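Long-range contacts in diguanylate cyclase (Pseudomonas aeruginosa, PDB 5M3C), which joins, in a single chain, a GGDEF domain that holds guanosine-5'-triphosphate and calcium in this model to an EAL domain with its own calcium site: residues B[15-20]-B[85-90]; B[102-107]-B[159-164]; B[237-242]-B[271-276]; B[265-270]-B[299-304]. All blocks are in the same frame, centred on the assembly; numbering follows the deposited sequence.

Contact 1: B[15-20]-B[85-90]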
loop_
_atom_site.group_PDB
_atom_site.type_symbol
_atom_site.label_atom_id
_atom_site.label_comp_id
_atom_site.label_asym_id
_atom_site.label_seq_id
_atom_site.Cartn_x
_atom_site.Cartn_y
_atom_site.Cartn_z
ATOM N N LEU B 15 -5.938 13.931 -44.443
ATOM C CA LEU B 15 -5.672 14.710 -45.644
ATOM C C LEU B 15 -6.201 16.129 -45.468
ATOM O O LEU B 15 -5.476 17.097 -45.693
ATOM C CB LEU B 15 -6.289 14.051 -46.881
ATOM C CG LEU B 15 -5.627 12.746 -47.346
ATOM C CD1 LEU B 15 -6.239 12.268 -48.656
ATOM C CD2 LEU B 15 -4.120 12.904 -47.499
ATOM N N LEU B 16 -7.457 16.248 -45.048
ATOM C CA LEU B 16 -8.078 17.558 -44.848
ATOM C C LEU B 16 -7.376 18.327 -43.733
ATOM O O LEU B 16 -7.184 19.544 -43.819
ATOM C CB LEU B 16 -9.565 17.406 -44.520
ATOM C CG LEU B 16 -10.304 18.714 -44.220
ATOM C CD1 LEU B 16 -10.020 19.768 -45.285
ATOM C CD2 LEU B 16 -11.800 18.469 -44.099
ATOM N N PHE B 17 -7.004 17.604 -42.683
ATOM C CA PHE B 17 -6.254 18.179 -41.571
ATOM C C PHE B 17 -4.930 18.770 -42.048
ATOM O O PHE B 17 -4.544 19.874 -41.645
ATOM C CB PHE B 17 -5.996 17.104 -40.514
ATOM C CG PHE B 17 -5.083 17.547 -39.409
ATOM C CD1 PHE B 17 -5.566 18.311 -38.360
ATOM C CD2 PHE B 17 -3.744 17.197 -39.417
ATOM C CE1 PHE B 17 -4.727 18.720 -37.340
ATOM C CE2 PHE B 17 -2.901 17.602 -38.401
ATOM C CZ PHE B 17 -3.393 18.365 -37.361
ATOM N N GLU B 18 -4.244 18.030 -42.914
ATOM C CA GLU B 18 -2.940 18.441 -43.428
ATOM C C GLU B 18 -2.982 19.780 -44.170
ATOM O O GLU B 18 -2.103 20.622 -43.977
ATOM C CB GLU B 18 -2.352 17.350 -44.336
ATOM C CG GLU B 18 -1.740 16.183 -43.572
ATOM C CD GLU B 18 -1.111 15.138 -44.474
ATOM O OE1 GLU B 18 -0.765 15.467 -45.630
ATOM O OE2 GLU B 18 -0.954 13.984 -44.020
ATOM N N SER B 19 -3.995 19.973 -45.012
ATOM C CA SER B 19 -4.117 21.211 -45.781
ATOM C C SER B 19 -4.367 22.385 -44.841
ATOM O O SER B 19 -3.799 23.472 -45.016
ATOM C CB SER B 19 -5.250 21.111 -46.809
ATOM O OG SER B 19 -6.512 21.354 -46.210
ATOM N N ARG B 20 -5.212 22.154 -43.839
ATOM C CA ARG B 20 -5.543 23.187 -42.864
ATOM C C ARG B 20 -4.366 23.487 -41.945
ATOM O O ARG B 20 -4.234 24.604 -41.445
ATOM C CB ARG B 20 -6.780 22.788 -42.061
ATOM C CG ARG B 20 -8.069 23.097 -42.802
ATOM C CD ARG B 20 -9.173 22.094 -42.522
ATOM N NE ARG B 20 -9.950 22.439 -41.339
ATOM C CZ ARG B 20 -11.220 22.098 -41.155
ATOM N NH1 ARG B 20 -11.868 21.406 -42.081
ATOM N NH2 ARG B 20 -11.846 22.452 -40.046
ATOM N N GLU B 85 -6.678 7.279 -32.711
ATOM C CA GLU B 85 -5.843 8.469 -32.614
ATOM C C GLU B 85 -6.529 9.675 -33.241
ATOM O O GLU B 85 -6.985 9.620 -34.384
ATOM C CB GLU B 85 -4.491 8.234 -33.289
ATOM C CG GLU B 85 -3.559 7.319 -32.514
ATOM C CD GLU B 85 -2.268 7.043 -33.256
ATOM O OE1 GLU B 85 -2.311 6.952 -34.502
ATOM O OE2 GLU B 85 -1.216 6.911 -32.596
ATOM N N PHE B 86 -6.602 10.759 -32.474
ATOM C CA PHE B 86 -7.145 12.023 -32.948
ATOM C C PHE B 86 -6.042 13.065 -32.941
ATOM O O PHE B 86 -5.122 13.005 -32.122
ATOM C CB PHE B 86 -8.292 12.487 -32.052
ATOM C CG PHE B 86 -9.410 11.495 -31.940
ATOM C CD1 PHE B 86 -9.352 10.471 -31.010
ATOM C CD2 PHE B 86 -10.517 11.582 -32.768
ATOM C CE1 PHE B 86 -10.377 9.552 -30.905
ATOM C CE2 PHE B 86 -11.546 10.665 -32.670
ATOM C CZ PHE B 86 -11.477 9.647 -31.736
ATOM N N ILE B 87 -6.135 14.020 -33.858
ATOM C CA ILE B 87 -5.151 15.085 -33.945
ATOM C C ILE B 87 -5.861 16.426 -34.020
ATOM O O ILE B 87 -6.923 16.547 -34.635
ATOM C CB ILE B 87 -4.212 14.888 -35.150
ATOM C CG1 ILE B 87 -2.957 15.745 -34.979
ATOM C CG2 ILE B 87 -4.934 15.199 -36.454
ATOM C CD1 ILE B 87 -1.752 15.212 -35.725
ATOM N N ILE B 88 -5.271 17.428 -33.378
ATOM C CA ILE B 88 -5.924 18.715 -33.201
ATOM C C ILE B 88 -4.994 19.866 -33.557
ATOM O O ILE B 88 -3.783 19.788 -33.345
ATOM C CB ILE B 88 -6.397 18.886 -31.746
ATOM C CG1 ILE B 88 -7.417 17.802 -31.399
ATOM C CG2 ILE B 88 -7.008 20.262 -31.533
ATOM C CD1 ILE B 88 -7.742 17.721 -29.925
ATOM N N LEU B 89 -5.575 20.936 -34.091
ATOM C CA LEU B 89 -4.817 22.103 -34.519
ATOM C C LEU B 89 -5.371 23.354 -33.846
ATOM O O LEU B 89 -6.581 23.573 -33.820
ATOM C CB LEU B 89 -4.875 22.223 -36.049
ATOM C CG LEU B 89 -4.095 23.316 -36.799
ATOM C CD1 LEU B 89 -4.992 24.503 -37.117
ATOM C CD2 LEU B 89 -2.844 23.767 -36.060
ATOM N N LEU B 90 -4.474 24.151 -33.276
ATOM C CA LEU B 90 -4.828 25.430 -32.674
ATOM C C LEU B 90 -4.085 26.532 -33.423
ATOM O O LEU B 90 -2.927 26.831 -33.114
ATOM C CB LEU B 90 -4.470 25.438 -31.187
ATOM C CG LEU B 90 -5.028 24.268 -30.369
ATOM C CD1 LEU B 90 -4.499 24.318 -28.945
ATOM C CD2 LEU B 90 -6.550 24.258 -30.369
#

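Contact 2: B[102-107]-B[159-164]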
loop_
_atom_site.group_PDB
_atom_site.type_symbol
_atom_site.label_atom_id
_atom_site.label_comp_id
_atom_site.label_asym_id
_atom_site.label_seq_id
_atom_site.Cartn_x
_atom_site.Cartn_y
_atom_site.Cartn_z
ATOM N N VAL B 102 -5.597 24.972 -23.221
ATOM C CA VAL B 102 -6.503 24.238 -24.103
ATOM C C VAL B 102 -6.279 22.731 -24.002
ATOM O O VAL B 102 -7.219 21.944 -24.132
ATOM C CB VAL B 102 -6.346 24.678 -25.573
ATOM C CG1 VAL B 102 -7.286 23.890 -26.474
ATOM C CG2 VAL B 102 -6.611 26.170 -25.714
ATOM N N ALA B 103 -5.035 22.329 -23.771
ATOM C CA ALA B 103 -4.719 20.914 -23.610
ATOM C C ALA B 103 -5.540 20.278 -22.486
ATOM O O ALA B 103 -6.099 19.192 -22.656
ATOM C CB ALA B 103 -3.234 20.738 -23.343
ATOM N N ARG B 104 -5.616 20.964 -21.347
ATOM C CA ARG B 104 -6.282 20.425 -20.158
ATOM C C ARG B 104 -7.786 20.320 -20.368
ATOM O O ARG B 104 -8.401 19.320 -20.004
ATOM C CB ARG B 104 -5.986 21.284 -18.926
ATOM C CG ARG B 104 -4.539 21.740 -18.812
ATOM C CD ARG B 104 -4.069 21.790 -17.366
ATOM N NE ARG B 104 -3.677 20.466 -16.887
ATOM C CZ ARG B 104 -2.448 19.962 -16.985
ATOM N NH1 ARG B 104 -1.468 20.667 -17.540
ATOM N NH2 ARG B 104 -2.196 18.744 -16.523
ATOM N N LYS B 105 -8.377 21.359 -20.945
ATOM C CA LYS B 105 -9.770 21.299 -21.368
ATOM C C LYS B 105 -10.052 19.931 -21.971
ATOM O O LYS B 105 -11.000 19.247 -21.578
ATOM C CB LYS B 105 -10.060 22.380 -22.415
ATOM C CG LYS B 105 -10.846 23.578 -21.908
ATOM C CD LYS B 105 -12.345 23.378 -22.092
ATOM N N LEU B 106 -9.213 19.543 -22.930
ATOM C CA LEU B 106 -9.402 18.304 -23.674
ATOM C C LEU B 106 -9.217 17.079 -22.785
ATOM O O LEU B 106 -9.877 16.060 -22.983
ATOM C CB LEU B 106 -8.443 18.250 -24.866
ATOM C CG LEU B 106 -8.670 19.324 -25.936
ATOM C CD1 LEU B 106 -7.433 19.493 -26.800
ATOM C CD2 LEU B 106 -9.882 18.999 -26.795
ATOM N N LEU B 107 -8.321 17.174 -21.808
ATOM C CA LEU B 107 -8.171 16.109 -20.818
ATOM C C LEU B 107 -9.439 15.940 -20.000
ATOM O O LEU B 107 -9.997 14.848 -19.925
ATOM C CB LEU B 107 -7.005 16.391 -19.871
ATOM C CG LEU B 107 -5.760 15.530 -20.061
ATOM C CD1 LEU B 107 -4.774 15.778 -18.928
ATOM C CD2 LEU B 107 -6.132 14.056 -20.123
ATOM N N SER B 159 -3.409 9.161 -19.044
ATOM C CA SER B 159 -4.384 10.181 -18.693
ATOM C C SER B 159 -3.649 11.473 -18.341
ATOM O O SER B 159 -4.043 12.195 -17.425
ATOM C CB SER B 159 -5.236 9.707 -17.515
ATOM O OG SER B 159 -6.340 10.569 -17.301
ATOM N N ARG B 160 -2.575 11.750 -19.079
ATOM C CA ARG B 160 -1.719 12.901 -18.809
ATOM C C ARG B 160 -1.388 13.656 -20.095
ATOM O O ARG B 160 -1.734 13.221 -21.193
ATOM C CB ARG B 160 -0.423 12.450 -18.126
ATOM C CG ARG B 160 0.469 11.585 -19.003
ATOM C CD ARG B 160 1.745 11.168 -18.290
ATOM N NE ARG B 160 2.545 12.316 -17.875
ATOM C CZ ARG B 160 2.678 12.725 -16.617
ATOM N NH1 ARG B 160 2.070 12.079 -15.630
ATOM N NH2 ARG B 160 3.428 13.783 -16.340
ATOM N N ILE B 161 -0.709 14.787 -19.942
ATOM C CA ILE B 161 -0.312 15.625 -21.067
ATOM C C ILE B 161 1.202 15.801 -21.067
ATOM O O ILE B 161 1.814 15.905 -20.007
ATOM C CB ILE B 161 -0.994 17.006 -20.987
ATOM C CG1 ILE B 161 -2.503 16.848 -21.183
ATOM C CG2 ILE B 161 -0.429 17.954 -22.030
ATOM C CD1 ILE B 161 -3.300 18.111 -20.935
ATOM N N GLU B 162 1.808 15.820 -22.251
ATOM C CA GLU B 162 3.247 16.051 -22.349
ATOM C C GLU B 162 3.615 16.963 -23.511
ATOM O O GLU B 162 3.018 16.898 -24.587
ATOM C CB GLU B 162 3.995 14.726 -22.482
ATOM C CG GLU B 162 3.980 13.874 -21.222
ATOM C CD GLU B 162 4.769 14.490 -20.081
ATOM O OE1 GLU B 162 5.843 15.077 -20.339
ATOM O OE2 GLU B 162 4.318 14.378 -18.923
ATOM N N TYR B 163 4.607 17.815 -23.279
ATOM C CA TYR B 163 5.135 18.685 -24.324
ATOM C C TYR B 163 6.300 18.020 -25.036
ATOM O O TYR B 163 6.949 17.126 -24.490
ATOM C CB TYR B 163 5.582 20.026 -23.740
ATOM C CG TYR B 163 4.443 20.987 -23.516
ATOM C CD1 TYR B 163 3.747 20.999 -22.318
ATOM C CD2 TYR B 163 4.052 21.873 -24.512
ATOM C CE1 TYR B 163 2.697 21.871 -22.110
ATOM C CE2 TYR B 163 3.002 22.751 -24.313
ATOM C CZ TYR B 163 2.329 22.745 -23.110
ATOM O OH TYR B 163 1.282 23.612 -22.896
ATOM N N TYR B 164 6.559 18.462 -26.259
ATOM C CA TYR B 164 7.650 17.918 -27.045
ATOM C C TYR B 164 8.986 18.370 -26.473
ATOM O O TYR B 164 9.085 19.446 -25.889
ATOM C CB TYR B 164 7.532 18.357 -28.506
ATOM C CG TYR B 164 8.701 17.917 -29.356
ATOM C CD1 TYR B 164 8.895 16.575 -29.658
ATOM C CD2 TYR B 164 9.612 18.839 -29.853
ATOM C CE1 TYR B 164 9.964 16.164 -30.432
ATOM C CE2 TYR B 164 10.685 18.437 -30.628
ATOM C CZ TYR B 164 10.856 17.098 -30.914
ATOM O OH TYR B 164 11.921 16.687 -31.683
#

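Contact 3: B[237-242]-B[271-276]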
loop_
_atom_site.group_PDB
_atom_site.type_symbol
_atom_site.label_atom_id
_atom_site.label_comp_id
_atom_site.label_asym_id
_atom_site.label_seq_id
_atom_site.Cartn_x
_atom_site.Cartn_y
_atom_site.Cartn_z
ATOM N N LEU B 237 4.752 -8.866 -22.241
ATOM C CA LEU B 237 5.642 -9.969 -22.584
ATOM C C LEU B 237 6.167 -10.669 -21.338
ATOM O O LEU B 237 6.959 -11.605 -21.434
ATOM C CB LEU B 237 6.814 -9.464 -23.427
ATOM C CG LEU B 237 6.448 -9.019 -24.844
ATOM C CD1 LEU B 237 7.650 -8.410 -25.550
ATOM C CD2 LEU B 237 5.890 -10.183 -25.651
ATOM N N ILE B 238 5.710 -10.223 -20.170
ATOM C CA ILE B 238 6.195 -10.757 -18.902
ATOM C C ILE B 238 5.765 -12.210 -18.702
ATOM O O ILE B 238 6.538 -13.025 -18.200
ATOM C CB ILE B 238 5.726 -9.898 -17.706
ATOM C CG1 ILE B 238 6.441 -10.327 -16.422
ATOM C CG2 ILE B 238 4.217 -9.992 -17.524
ATOM C CD1 ILE B 238 7.934 -10.079 -16.432
ATOM N N LEU B 239 4.538 -12.536 -19.097
ATOM C CA LEU B 239 4.051 -13.905 -18.969
ATOM C C LEU B 239 4.863 -14.846 -19.862
ATOM O O LEU B 239 5.347 -15.875 -19.392
ATOM C CB LEU B 239 2.554 -13.990 -19.287
ATOM C CG LEU B 239 1.636 -13.236 -18.316
ATOM C CD1 LEU B 239 0.175 -13.419 -18.702
ATOM C CD2 LEU B 239 1.867 -13.682 -16.880
ATOM N N PRO B 240 5.027 -14.489 -21.148
ATOM C CA PRO B 240 5.914 -15.254 -22.027
ATOM C C PRO B 240 7.346 -15.322 -21.490
ATOM O O PRO B 240 8.005 -16.358 -21.605
ATOM C CB PRO B 240 5.882 -14.463 -23.338
ATOM C CG PRO B 240 4.601 -13.711 -23.310
ATOM C CD PRO B 240 4.325 -13.411 -21.868
ATOM N N LEU B 241 7.815 -14.221 -20.910
ATOM C CA LEU B 241 9.162 -14.159 -20.354
ATOM C C LEU B 241 9.309 -15.116 -19.179
ATOM O O LEU B 241 10.235 -15.925 -19.137
ATOM C CB LEU B 241 9.485 -12.734 -19.903
ATOM C CG LEU B 241 10.875 -12.499 -19.304
ATOM C CD1 LEU B 241 11.966 -12.782 -20.323
ATOM C CD2 LEU B 241 10.997 -11.076 -18.783
ATOM N N GLY B 242 8.385 -15.019 -18.229
ATOM C CA GLY B 242 8.422 -15.845 -17.027
ATOM C C GLY B 242 8.351 -17.324 -17.346
ATOM O O GLY B 242 9.063 -18.136 -16.747
ATOM N N ALA B 271 7.793 -13.070 -11.323
ATOM C CA ALA B 271 7.106 -11.798 -11.523
ATOM C C ALA B 271 5.699 -11.850 -10.942
ATOM O O ALA B 271 5.072 -12.906 -10.905
ATOM C CB ALA B 271 7.050 -11.457 -13.003
ATOM N N GLY B 272 5.207 -10.703 -10.489
ATOM C CA GLY B 272 3.890 -10.628 -9.864
ATOM C C GLY B 272 2.786 -11.233 -10.712
ATOM O O GLY B 272 1.948 -11.983 -10.212
ATOM N N ALA B 273 2.793 -10.912 -12.003
ATOM C CA ALA B 273 1.727 -11.331 -12.906
ATOM C C ALA B 273 1.699 -12.845 -13.110
ATOM O O ALA B 273 0.628 -13.426 -13.295
ATOM C CB ALA B 273 1.862 -10.620 -14.244
ATOM N N GLN B 274 2.867 -13.482 -13.077
ATOM C CA GLN B 274 2.945 -14.936 -13.212
ATOM C C GLN B 274 2.100 -15.620 -12.148
ATOM O O GLN B 274 1.544 -16.692 -12.381
ATOM C CB GLN B 274 4.386 -15.424 -13.084
ATOM C CG GLN B 274 5.301 -15.003 -14.216
ATOM C CD GLN B 274 6.668 -15.647 -14.112
ATOM O OE1 GLN B 274 7.670 -14.971 -13.878
ATOM N NE2 GLN B 274 6.714 -16.963 -14.274
ATOM N N LEU B 275 2.015 -15.000 -10.977
ATOM C CA LEU B 275 1.239 -15.554 -9.878
ATOM C C LEU B 275 -0.247 -15.445 -10.195
ATOM O O LEU B 275 -1.053 -16.253 -9.734
ATOM C CB LEU B 275 1.558 -14.817 -8.577
ATOM C CG LEU B 275 1.586 -15.690 -7.323
ATOM C CD1 LEU B 275 2.759 -16.659 -7.374
ATOM C CD2 LEU B 275 1.668 -14.824 -6.078
ATOM N N GLY B 276 -0.597 -14.440 -10.992
ATOM C CA GLY B 276 -1.974 -14.220 -11.413
ATOM C C GLY B 276 -2.456 -15.234 -12.434
ATOM O O GLY B 276 -3.661 -15.389 -12.633
#

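Contact 4: B[265-270]-B[299-304]. With CA (calcium ion), chain H.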
loop_
_atom_site.group_PDB
_atom_site.type_symbol
_atom_site.label_atom_id
_atom_site.label_comp_id
_atom_site.label_asym_id
_atom_site.label_seq_id
_atom_site.Cartn_x
_atom_site.Cartn_y
_atom_site.Cartn_z
ATOM N N PRO B 265 19.017 -26.339 -3.945
ATOM C CA PRO B 265 18.010 -26.031 -4.950
ATOM C C PRO B 265 18.359 -24.799 -5.786
ATOM O O PRO B 265 19.332 -24.095 -5.498
ATOM C CB PRO B 265 16.738 -25.783 -4.122
ATOM C CG PRO B 265 17.165 -25.706 -2.686
ATOM C CD PRO B 265 18.661 -25.791 -2.627
ATOM N N LEU B 266 17.558 -24.558 -6.820
ATOM C CA LEU B 266 17.766 -23.436 -7.728
ATOM C C LEU B 266 16.644 -22.411 -7.567
ATOM O O LEU B 266 15.460 -22.758 -7.597
ATOM C CB LEU B 266 17.824 -23.938 -9.174
ATOM C CG LEU B 266 18.008 -22.890 -10.276
ATOM C CD1 LEU B 266 19.401 -22.289 -10.230
ATOM C CD2 LEU B 266 17.745 -23.507 -11.640
ATOM N N SER B 267 17.027 -21.148 -7.403
ATOM C CA SER B 267 16.080 -20.073 -7.125
ATOM C C SER B 267 15.762 -19.297 -8.388
ATOM O O SER B 267 16.661 -18.958 -9.153
ATOM C CB SER B 267 16.663 -19.108 -6.093
ATOM O OG SER B 267 17.243 -19.804 -5.007
ATOM N N VAL B 268 14.484 -19.009 -8.604
ATOM C CA VAL B 268 14.086 -18.168 -9.728
ATOM C C VAL B 268 13.040 -17.147 -9.303
ATOM O O VAL B 268 12.079 -17.479 -8.609
ATOM C CB VAL B 268 13.529 -19.006 -10.890
ATOM C CG1 VAL B 268 12.984 -18.102 -11.982
ATOM C CG2 VAL B 268 14.610 -19.913 -11.447
ATOM N N ASN B 269 13.236 -15.900 -9.721
ATOM C CA ASN B 269 12.284 -14.839 -9.420
ATOM C C ASN B 269 10.981 -15.071 -10.176
ATOM O O ASN B 269 10.986 -15.453 -11.345
ATOM C CB ASN B 269 12.862 -13.474 -9.787
ATOM C CG ASN B 269 14.019 -13.072 -8.892
ATOM O OD1 ASN B 269 13.941 -13.180 -7.668
ATOM N ND2 ASN B 269 15.098 -12.594 -9.500
ATOM N N LEU B 270 9.867 -14.839 -9.493
ATOM C CA LEU B 270 8.552 -15.011 -10.085
ATOM C C LEU B 270 7.836 -13.669 -10.136
ATOM O O LEU B 270 7.341 -13.184 -9.123
ATOM C CB LEU B 270 7.734 -16.011 -9.270
ATOM C CG LEU B 270 6.498 -16.591 -9.953
ATOM C CD1 LEU B 270 6.900 -17.484 -11.114
ATOM C CD2 LEU B 270 5.661 -17.366 -8.947
ATOM N N GLN B 299 13.082 -23.440 -6.277
ATOM C CA GLN B 299 12.649 -22.378 -5.371
ATOM C C GLN B 299 12.154 -21.154 -6.140
ATOM O O GLN B 299 12.817 -20.675 -7.067
ATOM C CB GLN B 299 13.790 -21.969 -4.435
ATOM C CG GLN B 299 13.504 -20.717 -3.620
ATOM C CD GLN B 299 14.620 -20.386 -2.646
ATOM O OE1 GLN B 299 15.081 -21.250 -1.903
ATOM N NE2 GLN B 299 15.055 -19.129 -2.641
ATOM N N LEU B 300 10.989 -20.650 -5.744
ATOM C CA LEU B 300 10.407 -19.466 -6.372
ATOM C C LEU B 300 10.541 -18.248 -5.468
ATOM O O LEU B 300 9.947 -18.197 -4.391
ATOM C CB LEU B 300 8.932 -19.702 -6.697
ATOM C CG LEU B 300 8.657 -20.843 -7.675
ATOM C CD1 LEU B 300 7.163 -21.109 -7.767
ATOM C CD2 LEU B 300 9.238 -20.533 -9.046
ATOM N N GLU B 301 11.325 -17.271 -5.914
ATOM C CA GLU B 301 11.528 -16.042 -5.156
ATOM C C GLU B 301 10.471 -15.021 -5.541
ATOM O O GLU B 301 10.201 -14.820 -6.720
ATOM C CB GLU B 301 12.922 -15.465 -5.426
ATOM C CG GLU B 301 14.069 -16.298 -4.874
ATOM C CD GLU B 301 15.429 -15.696 -5.178
ATOM O OE1 GLU B 301 15.477 -14.575 -5.728
ATOM O OE2 GLU B 301 16.450 -16.341 -4.868
ATOM N N ILE B 302 9.871 -14.376 -4.547
ATOM C CA ILE B 302 8.862 -13.358 -4.813
ATOM C C ILE B 302 9.182 -12.089 -4.036
ATOM O O ILE B 302 9.465 -12.139 -2.842
ATOM C CB ILE B 302 7.451 -13.851 -4.446
ATOM C CG1 ILE B 302 7.266 -15.300 -4.910
ATOM C CG2 ILE B 302 6.397 -12.943 -5.063
ATOM C CD1 ILE B 302 5.856 -15.828 -4.763
ATOM N N THR B 303 9.136 -10.952 -4.721
ATOM C CA THR B 303 9.525 -9.681 -4.121
ATOM C C THR B 303 8.555 -9.262 -3.014
ATOM O O THR B 303 7.335 -9.349 -3.175
ATOM C CB THR B 303 9.629 -8.567 -5.186
ATOM O OG1 THR B 303 10.118 -7.363 -4.584
ATOM C CG2 THR B 303 8.278 -8.294 -5.835
ATOM N N GLU B 304 9.111 -8.818 -1.889
ATOM C CA GLU B 304 8.315 -8.372 -0.746
ATOM C C GLU B 304 7.253 -7.366 -1.173
ATOM O O GLU B 304 6.054 -7.584 -0.970
ATOM C CB GLU B 304 9.224 -7.746 0.316
ATOM C CG GLU B 304 8.517 -7.379 1.612
ATOM C CD GLU B 304 9.408 -6.601 2.564
ATOM O OE1 GLU B 304 9.222 -6.729 3.792
ATOM O OE2 GLU B 304 10.294 -5.861 2.089
HETATM CA CA CA H . 16.236 -12.736 -6.494
#

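Contact 1: B[15-20]-B[85-90]
Helix 15-20 runs almost along strand 85-90, the two N-to-C directions only 20° apart and the axes 9.8 Å from each other, with Phe17 abreast of Leu89. The contact turns on the Phe17 ring. Its CG stands anti to the backbone N (chi1 173°), which extends the ring away from the helix and onto the strand. Ile87 meets it at about a right angle: its CG2 methyl sits 3.4 Å from the centroid of the Phe17 ring, only 3° off the ring normal, a CH-pi contact over the middle of the face. The other branch of Ile87 lies along the ring's far end, CG1 3.6 Å from Phe17 CZ. Strand 85-90 opens with Glu85 and Phe86, the last two letters of the GGDEF signature, and pairs antiparallel with strands 35-43 and 77-82, so helix 14-31 is here laid on one side of the central sheet of the domain. Farther along, Leu89 CB approaches Phe17 CE1 obliquely at 3.7 Å, while the carbonyl carbon of Ile88 comes to the ring's edge. The Ile88 CB points away from the helix. Ala79 of strand 77-82 also touches Phe17, and Val143 of helix 139-155 packs on Ile87. Within the helix Ser19 OG donates to Leu16 O at 3.1 Å, from above the carbonyl plane; Leu16 O also accepts from Arg20 N.

Contact 2: B[102-107]-B[159-164]
Ser159, in the loop leading into the strand, offers its backbone to the helix: Leu107 CD2 lies 3.9 Å from Ser159 O. The N-H of the same serine is hydrogen-bonded to Asp43 OD2. The CB of Arg160 points away from helix 102-107, and its guanidinium grips Glu162 side-on, in a salt bridge. Next comes Ile161, which carries the packing. Strand 161-163 is the second strand of a beta-alpha-beta crossover, parallel to its neighbour 119-132, with helix 139-155 as the connection; Arg160 and Glu162 touch that helix, while Ile161 faces helix 96-108. The latter runs roughly antiparallel to the strand, at 154°. Ile161 CG1 stands anti to the carbonyl carbon, which brings CD1 to 3.6 Å from Ala103 CB. Leu107 slides past in the opposite direction, its CD1 3.4 Å from Ile161 CG1. Ile161 CD1 also lies over one face of the Arg104 guanidinium, whose charge is paired with Glu100. At Glu162, OE2 receives Arg160 NE at 2.9 Å along its anti lone pair and Arg160 NH2 at 2.8 Å, nearly along the C-O axis, both in the guanidinium plane. Arg156 makes a further salt bridge to OE2, so one carboxylate oxygen takes bonds from two arginines, which would favour the ionised form of Glu162. Tyr163 joins its hydroxyl to Glu100 through a weak hydrogen bond.

Contact 3: B[237-242]-B[271-276]
Gln274 has the most telling conformation here. Its CG is anti to the carbonyl carbon (chi1 -67°) and the chain beyond is extended, so the terminal amide is carried across to the backbone of Gly242. Gln274 OE1 and Gln274 NE2 each lie 3.4 Å from Gly242 CA, and Gln274 CD is equally near, so the amide group is laid against the alpha carbon instead of poking it with one atom. Gly242 has no side chain in the way, and the amide can settle directly on the first turns of helix 238-259. The two helical segments cross nearly perpendicularly (-89°), and two apolar side chains fill the angle beside the glutamine. Ile238 has CG1 anti to the backbone N (chi1 -170°), pushing CG2 into the crowded position between N and the carbonyl carbon. Its branches are thereby divided: Ile238 CG1 rests 3.7 Å from Ala271 CB, and Ile238 CG2 takes Ala273 CB at 4.1 Å. Leu239 instead has CG anti to the carbonyl carbon and an extended tip, and its CD2 comes within 3.8 Å of Ala273 O and 4.0 Å of Ala273 CB. The short helix at 272-276 is weakly bonded and directly follows strand 266-269 of the EAL domain's barrel. Just ahead of it, Ala271 N donates a bent hydrogen bond of 3.2 Å to Gln274 OE1, from above the amide's carbonyl plane. The buried glutamine thus spends its oxygen on its own segment, which probably helps to hold the amide in place, and what it gives the neighbouring helix is van der Waals contact, next to a small methyl-lined interface.

Contact 4: B[265-270]-B[299-304]
Asn269 and Glu301 share a first torsion: in each, CG is anti to the carbonyl carbon and beside the backbone N (chi1 -68° in both). Because Glu301 is extended beyond CG, its longer chain brings OE1 beside the Asn269 amide, the two flat groups crossing obliquely with their planes 63° apart. Asn269 OD1 and Glu301 OE1 are 2.8 Å apart, two acceptors held together by the calcium ion, which is 2.6 Å from Asn269 OD1 and 2.1 Å from Glu301 OE1. Glu210, of the EAL signature itself, and Asp331 complete the protein part of the site. The pairing beneath is regular parallel sheet, Asn269 level with Glu301. Val268 is bonded both ways, its N donating to Gln299 O and its O accepting from Glu301 N, each at 2.8 Å. Gln299 N to Leu266 O and Leu270 N to Glu301 O extend the series at either end. The donors from Val268 and Leu270 arrive nearly along the C=O axis, the other two from above the carbonyl plane. Such neighbouring parallel strands belong to the TIM-barrel-like EAL fold. Ser267, Gln299, Asn269 and Glu301 share one face of the sheet; Val268 and Leu300 point from the other into helix 238-259, and Leu270 CD2 lies 4.2 Å from Leu300 CD1. Ser267 OG is hydrogen-bonded to Lys198, and Glu301 OE2 forms a salt bridge to Lys352. One carboxylate is therefore divided between metal and lysine, an arrangement that would favour its ionised form and help fix its rotation.

How the contacts relate
The four contacts fall into two pairs, one in each domain. Contacts 1 and 2, centres 17 Å apart, share the GGDEF sheet: strand 85-90 leads on to helix 96-108, and Ile88 CD1 packs 3.6 Å from Leu106 CD1. The side chain of Ile87 is about 14 Å and that of Ser159 about 10 Å from the bound guanosine-5'-triphosphate. In the EAL domain contacts 3 and 4 interleave along the chain, centres 13 Å apart, and Leu275 CD1 meets Leu270 CD2 at 3.4 Å. Contact 4 holds calcium directly; the side chain of Ala271 in contact 3 is about 11 Å from a bound calcium ion. Contacts 1 and 4 are 51 Å apart between centres.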